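Local coordinates for peroxisomal fatty acid beta-oxidation multifunctional protein MFP2 (PDB 2WTB) that hydrates long-chain enoyl-CoA and oxidises 3-hydroxyacyl-CoA esters with NAD in the peroxisomal beta-oxidation of fatty acids, at residues M122-L135 with K174-V188. Residues are numbered along the deposited sequence; the frame is centred on the assembly and turned at random.
Sequences MACHARISAPAAQL and KAEEGHSLGLIDAVV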
loop_
_atom_site.group_PDB
_atom_site.type_symbol
_atom_site.label_atom_id
_atom_site.label_comp_id
_atom_site.label_asym_id
_atom_site.label_seq_id
_atom_site.Cartn_x
_atom_site.Cartn_y
_atom_site.Cartn_z
ATOM N N MET A 122 20.998 -3.454 17.150
ATOM C CA MET A 122 21.237 -4.831 17.586
ATOM C C MET A 122 22.729 -5.147 17.652
ATOM O O MET A 122 23.152 -6.029 18.398
ATOM C CB MET A 122 20.532 -5.825 16.663
ATOM C CG MET A 122 19.032 -5.923 16.875
ATOM S SD MET A 122 18.220 -6.860 15.565
ATOM C CE MET A 122 16.511 -6.739 16.076
ATOM N N ALA A 123 23.519 -4.420 16.867
ATOM C CA ALA A 123 24.970 -4.583 16.866
ATOM C C ALA A 123 25.571 -4.057 18.158
ATOM O O ALA A 123 26.602 -4.548 18.615
ATOM C CB ALA A 123 25.580 -3.863 15.682
ATOM N N CYS A 124 24.929 -3.045 18.736
ATOM C CA CYS A 124 25.367 -2.489 20.010
ATOM C C CYS A 124 25.202 -3.519 21.115
ATOM O O CYS A 124 24.498 -4.512 20.946
ATOM C CB CYS A 124 24.583 -1.221 20.350
ATOM S SG CYS A 124 24.924 0.154 19.239
ATOM N N HIS A 125 25.837 -3.267 22.253
ATOM C CA HIS A 125 25.895 -4.250 23.328
ATOM C C HIS A 125 24.731 -4.170 24.316
ATOM O O HIS A 125 24.536 -5.072 25.139
ATOM C CB HIS A 125 27.244 -4.149 24.036
ATOM C CG HIS A 125 28.406 -4.346 23.114
ATOM N ND1 HIS A 125 29.215 -3.309 22.701
ATOM C CD2 HIS A 125 28.873 -5.457 22.497
ATOM C CE1 HIS A 125 30.143 -3.776 21.884
ATOM N NE2 HIS A 125 29.957 -5.076 21.744
ATOM N N ALA A 126 23.956 -3.094 24.218
ATOM C CA ALA A 126 22.746 -2.926 25.018
ATOM C C ALA A 126 21.830 -1.914 24.340
ATOM O O ALA A 126 22.279 -1.140 23.496
ATOM C CB ALA A 126 23.092 -2.478 26.427
ATOM N N ARG A 127 20.553 -1.911 24.706
ATOM C CA ARG A 127 19.597 -1.009 24.066
ATOM C C ARG A 127 18.663 -0.291 25.037
ATOM O O ARG A 127 17.920 -0.922 25.790
ATOM C CB ARG A 127 18.787 -1.758 23.006
ATOM C CG ARG A 127 19.595 -2.099 21.772
ATOM C CD ARG A 127 19.262 -3.479 21.246
ATOM N NE ARG A 127 20.484 -4.160 20.847
ATOM C CZ ARG A 127 21.106 -5.070 21.587
ATOM N NH1 ARG A 127 20.604 -5.438 22.757
ATOM N NH2 ARG A 127 22.218 -5.632 21.144
ATOM N N ILE A 128 18.710 1.036 25.008
ATOM C CA ILE A 128 17.780 1.858 25.767
ATOM C C ILE A 128 16.792 2.492 24.798
ATOM O O ILE A 128 17.186 2.985 23.743
ATOM C CB ILE A 128 18.506 2.970 26.541
ATOM C CG1 ILE A 128 19.689 2.390 27.317
ATOM C CG2 ILE A 128 17.540 3.683 27.474
ATOM C CD1 ILE A 128 19.331 1.172 28.137
ATOM N N SER A 129 15.512 2.480 25.151
ATOM C CA SER A 129 14.485 2.982 24.247
ATOM C C SER A 129 13.420 3.814 24.954
ATOM O O SER A 129 13.148 3.623 26.140
ATOM C CB SER A 129 13.824 1.824 23.496
ATOM O OG SER A 129 12.929 2.299 22.505
ATOM N N ALA A 130 12.823 4.737 24.208
ATOM C CA ALA A 130 11.716 5.539 24.705
ATOM C C ALA A 130 10.421 4.749 24.563
ATOM O O ALA A 130 10.303 3.904 23.677
ATOM C CB ALA A 130 11.632 6.851 23.944
ATOM N N PRO A 131 9.443 5.031 25.435
ATOM C CA PRO A 131 8.196 4.274 25.592
ATOM C C PRO A 131 7.614 3.638 24.325
ATOM O O PRO A 131 7.671 2.417 24.195
ATOM C CB PRO A 131 7.244 5.318 26.169
ATOM C CG PRO A 131 8.138 6.144 27.039
ATOM C CD PRO A 131 9.498 6.173 26.365
ATOM N N ALA A 132 7.063 4.430 23.414
ATOM C CA ALA A 132 6.322 3.850 22.294
ATOM C C ALA A 132 7.106 3.766 20.984
ATOM O O ALA A 132 6.515 3.803 19.904
ATOM C CB ALA A 132 5.016 4.604 22.080
ATOM N N ALA A 133 8.427 3.641 21.074
ATOM C CA ALA A 133 9.259 3.563 19.877
ATOM C C ALA A 133 8.949 2.306 19.062
ATOM O O ALA A 133 8.533 1.288 19.613
ATOM C CB ALA A 133 10.730 3.611 20.250
ATOM N N GLN A 134 9.143 2.387 17.749
ATOM C CA GLN A 134 8.872 1.255 16.864
ATOM C C GLN A 134 10.149 0.555 16.427
ATOM O O GLN A 134 11.113 1.197 16.013
ATOM C CB GLN A 134 8.080 1.696 15.633
ATOM C CG GLN A 134 6.616 1.960 15.906
ATOM C CD GLN A 134 5.822 2.135 14.634
ATOM O OE1 GLN A 134 4.672 2.572 14.661
ATOM N NE2 GLN A 134 6.432 1.792 13.504
ATOM N N LEU A 135 10.137 -0.769 16.515
ATOM C CA LEU A 135 11.298 -1.579 16.188
ATOM C C LEU A 135 10.868 -2.708 15.267
ATOM O O LEU A 135 9.928 -3.437 15.575
ATOM C CB LEU A 135 11.895 -2.161 17.464
ATOM C CG LEU A 135 11.835 -1.249 18.691
ATOM C CD1 LEU A 135 12.025 -2.046 19.973
ATOM C CD2 LEU A 135 12.857 -0.121 18.587
ATOM N N LYS A 174 6.373 -2.331 19.288
ATOM C CA LYS A 174 6.612 -1.224 20.209
ATOM C C LYS A 174 7.724 -1.553 21.200
ATOM O O LYS A 174 8.030 -2.719 21.443
ATOM C CB LYS A 174 5.330 -0.840 20.947
ATOM C CG LYS A 174 4.252 -0.264 20.045
ATOM C CD LYS A 174 4.786 0.903 19.231
ATOM C CE LYS A 174 3.725 1.455 18.291
ATOM N NZ LYS A 174 3.310 0.452 17.272
ATOM N N ALA A 175 8.327 -0.513 21.768
ATOM C CA ALA A 175 9.449 -0.686 22.684
ATOM C C ALA A 175 9.084 -1.577 23.868
ATOM O O ALA A 175 9.868 -2.440 24.266
ATOM C CB ALA A 175 9.958 0.665 23.167
ATOM N N GLU A 176 7.895 -1.363 24.423
ATOM C CA GLU A 176 7.428 -2.138 25.570
ATOM C C GLU A 176 7.499 -3.637 25.301
ATOM O O GLU A 176 8.156 -4.377 26.034
ATOM C CB GLU A 176 6.000 -1.740 25.956
ATOM C CG GLU A 176 5.897 -0.445 26.753
ATOM C CD GLU A 176 5.953 0.796 25.881
ATOM O OE1 GLU A 176 5.700 0.686 24.662
ATOM O OE2 GLU A 176 6.240 1.886 26.419
ATOM N N GLU A 177 6.820 -4.082 24.249
ATOM C CA GLU A 177 6.849 -5.491 23.877
ATOM C C GLU A 177 8.275 -5.923 23.565
ATOM O O GLU A 177 8.677 -7.043 23.879
ATOM C CB GLU A 177 5.936 -5.761 22.680
ATOM C CG GLU A 177 5.898 -7.221 22.255
ATOM C CD GLU A 177 4.903 -7.486 21.141
ATOM O OE1 GLU A 177 4.120 -6.573 20.805
ATOM O OE2 GLU A 177 4.904 -8.613 20.602
ATOM N N GLY A 178 9.038 -5.026 22.948
ATOM C CA GLY A 178 10.429 -5.298 22.632
ATOM C C GLY A 178 11.251 -5.543 23.883
ATOM O O GLY A 178 12.169 -6.362 23.886
ATOM N N HIS A 179 10.915 -4.828 24.951
ATOM C CA HIS A 179 11.608 -4.968 26.224
ATOM C C HIS A 179 11.403 -6.360 26.816
ATOM O O HIS A 179 12.349 -6.987 27.295
ATOM C CB HIS A 179 11.125 -3.898 27.205
ATOM C CG HIS A 179 11.749 -3.991 28.563
ATOM N ND1 HIS A 179 13.106 -3.888 28.767
ATOM C CD2 HIS A 179 11.195 -4.158 29.787
ATOM C CE1 HIS A 179 13.366 -3.999 30.059
ATOM N NE2 HIS A 179 12.223 -4.162 30.699
ATOM N N SER A 180 10.165 -6.843 26.774
ATOM C CA SER A 180 9.838 -8.148 27.336
ATOM C C SER A 180 10.389 -9.295 26.489
ATOM O O SER A 180 10.489 -10.424 26.961
ATOM C CB SER A 180 8.324 -8.297 27.512
ATOM O OG SER A 180 7.638 -8.081 26.292
ATOM N N LEU A 181 10.750 -8.995 25.245
ATOM C CA LEU A 181 11.273 -10.002 24.326
ATOM C C LEU A 181 12.789 -10.152 24.429
ATOM O O LEU A 181 13.350 -11.160 23.998
ATOM C CB LEU A 181 10.900 -9.659 22.882
ATOM C CG LEU A 181 9.423 -9.690 22.495
ATOM C CD1 LEU A 181 9.234 -9.071 21.119
ATOM C CD2 LEU A 181 8.890 -11.112 22.530
ATOM N N GLY A 182 13.449 -9.146 24.990
ATOM C CA GLY A 182 14.897 -9.164 25.102
ATOM C C GLY A 182 15.561 -8.351 24.009
ATOM O O GLY A 182 16.784 -8.352 23.875
ATOM N N LEU A 183 14.747 -7.655 23.224
ATOM C CA LEU A 183 15.253 -6.789 22.165
ATOM C C LEU A 183 15.718 -5.457 22.744
ATOM O O LEU A 183 16.768 -4.936 22.365
ATOM C CB LEU A 183 14.176 -6.561 21.107
ATOM C CG LEU A 183 14.536 -5.625 19.954
ATOM C CD1 LEU A 183 15.853 -6.033 19.323
ATOM C CD2 LEU A 183 13.424 -5.612 18.920
ATOM N N ILE A 184 14.920 -4.922 23.668
ATOM C CA ILE A 184 15.232 -3.678 24.369
ATOM C C ILE A 184 15.565 -3.959 25.832
ATOM O O ILE A 184 14.815 -4.643 26.526
ATOM C CB ILE A 184 14.044 -2.696 24.323
ATOM C CG1 ILE A 184 13.720 -2.310 22.881
ATOM C CG2 ILE A 184 14.350 -1.457 25.145
ATOM C CD1 ILE A 184 14.833 -1.551 22.189
ATOM N N ASP A 185 16.686 -3.417 26.297
ATOM C CA ASP A 185 17.170 -3.689 27.649
ATOM C C ASP A 185 16.491 -2.843 28.722
ATOM O O ASP A 185 16.409 -3.251 29.878
ATOM C CB ASP A 185 18.684 -3.492 27.719
ATOM C CG ASP A 185 19.445 -4.564 26.967
ATOM O OD1 ASP A 185 19.171 -5.759 27.197
ATOM O OD2 ASP A 185 20.320 -4.209 26.151
ATOM N N ALA A 186 16.013 -1.662 28.342
ATOM C CA ALA A 186 15.373 -0.762 29.298
ATOM C C ALA A 186 14.515 0.290 28.606
ATOM O O ALA A 186 14.870 0.793 27.539
ATOM C CB ALA A 186 16.420 -0.095 30.182
ATOM N N VAL A 187 13.382 0.617 29.222
ATOM C CA VAL A 187 12.497 1.654 28.705
ATOM C C VAL A 187 12.447 2.840 29.663
ATOM O O VAL A 187 11.986 2.717 30.796
ATOM C CB VAL A 187 11.066 1.129 28.483
ATOM C CG1 VAL A 187 10.155 2.263 28.028
ATOM C CG2 VAL A 187 11.063 0.003 27.466
ATOM N N VAL A 188 12.929 3.988 29.204
ATOM C CA VAL A 188 12.931 5.197 30.018
ATOM C C VAL A 188 12.323 6.348 29.230
ATOM O O VAL A 188 12.193 6.263 28.008
ATOM C CB VAL A 188 14.360 5.578 30.450
ATOM C CG1 VAL A 188 14.959 4.487 31.318
ATOM C CG2 VAL A 188 15.236 5.838 29.229
HETATM O O HOH W 1 22.005 -6.141 27.031
#
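Arg127, Ile128 and Ser129 run parallel to Asp185, Ala186 and Val187, and backbone bonds define the pairing. Ser129 N donates to Ala186 O over 3.0 Å, and Val188 N to Ser129 O over 3.1 Å. Arg127 O takes two donors, Asp185 N at 2.8 Å and a longer bond from Ala186 N. Strand 186-187 is an outermost strand of the mixed crotonase-type sheet within this chain, while strand 105-109 flanks 126-129 on its other side. After a type I turn from Ala130 to Ala133, Gln134 and Lys174 form an antiparallel non-hydrogen-bonded pair of a separate small sheet, and Ala175 N, at the start of helix 175-181, makes a weak bond to Ala133 O.

The charged side-chain pair lies at the head of the parallel strands. Asp185 OD2 accepts from Arg127 N at 2.7 Å, met on the anti side of the carboxylate and 20° out of its plane. The same oxygen forms a long salt bridge with Arg127 NH1 (3.6 Å), the two flat groups being turned 47° apart. Bends at chi2 and chi3 carry the guanidinium back to helix 116-123, where NH2 donates to Met122 O and NE to Ala121 O.

Apolar side chains from the loop after helix 175-181 pack against helix 116-123 and strands 126-129 and 134-136. Leu183 CG stands opposite the backbone N (chi1 178°), and its two methyls diverge: CD1 meets Met122 CE at 3.4 Å and CD2 faces Leu135 CD1. Leu135 CD1 also presses on Ile184 CG1 (3.4 Å), whose CG2 lies against Ser129 CB. Past the strand pair, Ile128 CG2 touches Val188 CG2, and helix 193-205 packs on both residues.

Asp185, just ahead of strand 186-187, thus holds Arg127 by main chain and side chain alike, probably helping to neutralise a buried guanidinium that also ties down the end of the helix bearing Glu119, the predicted nucleophile.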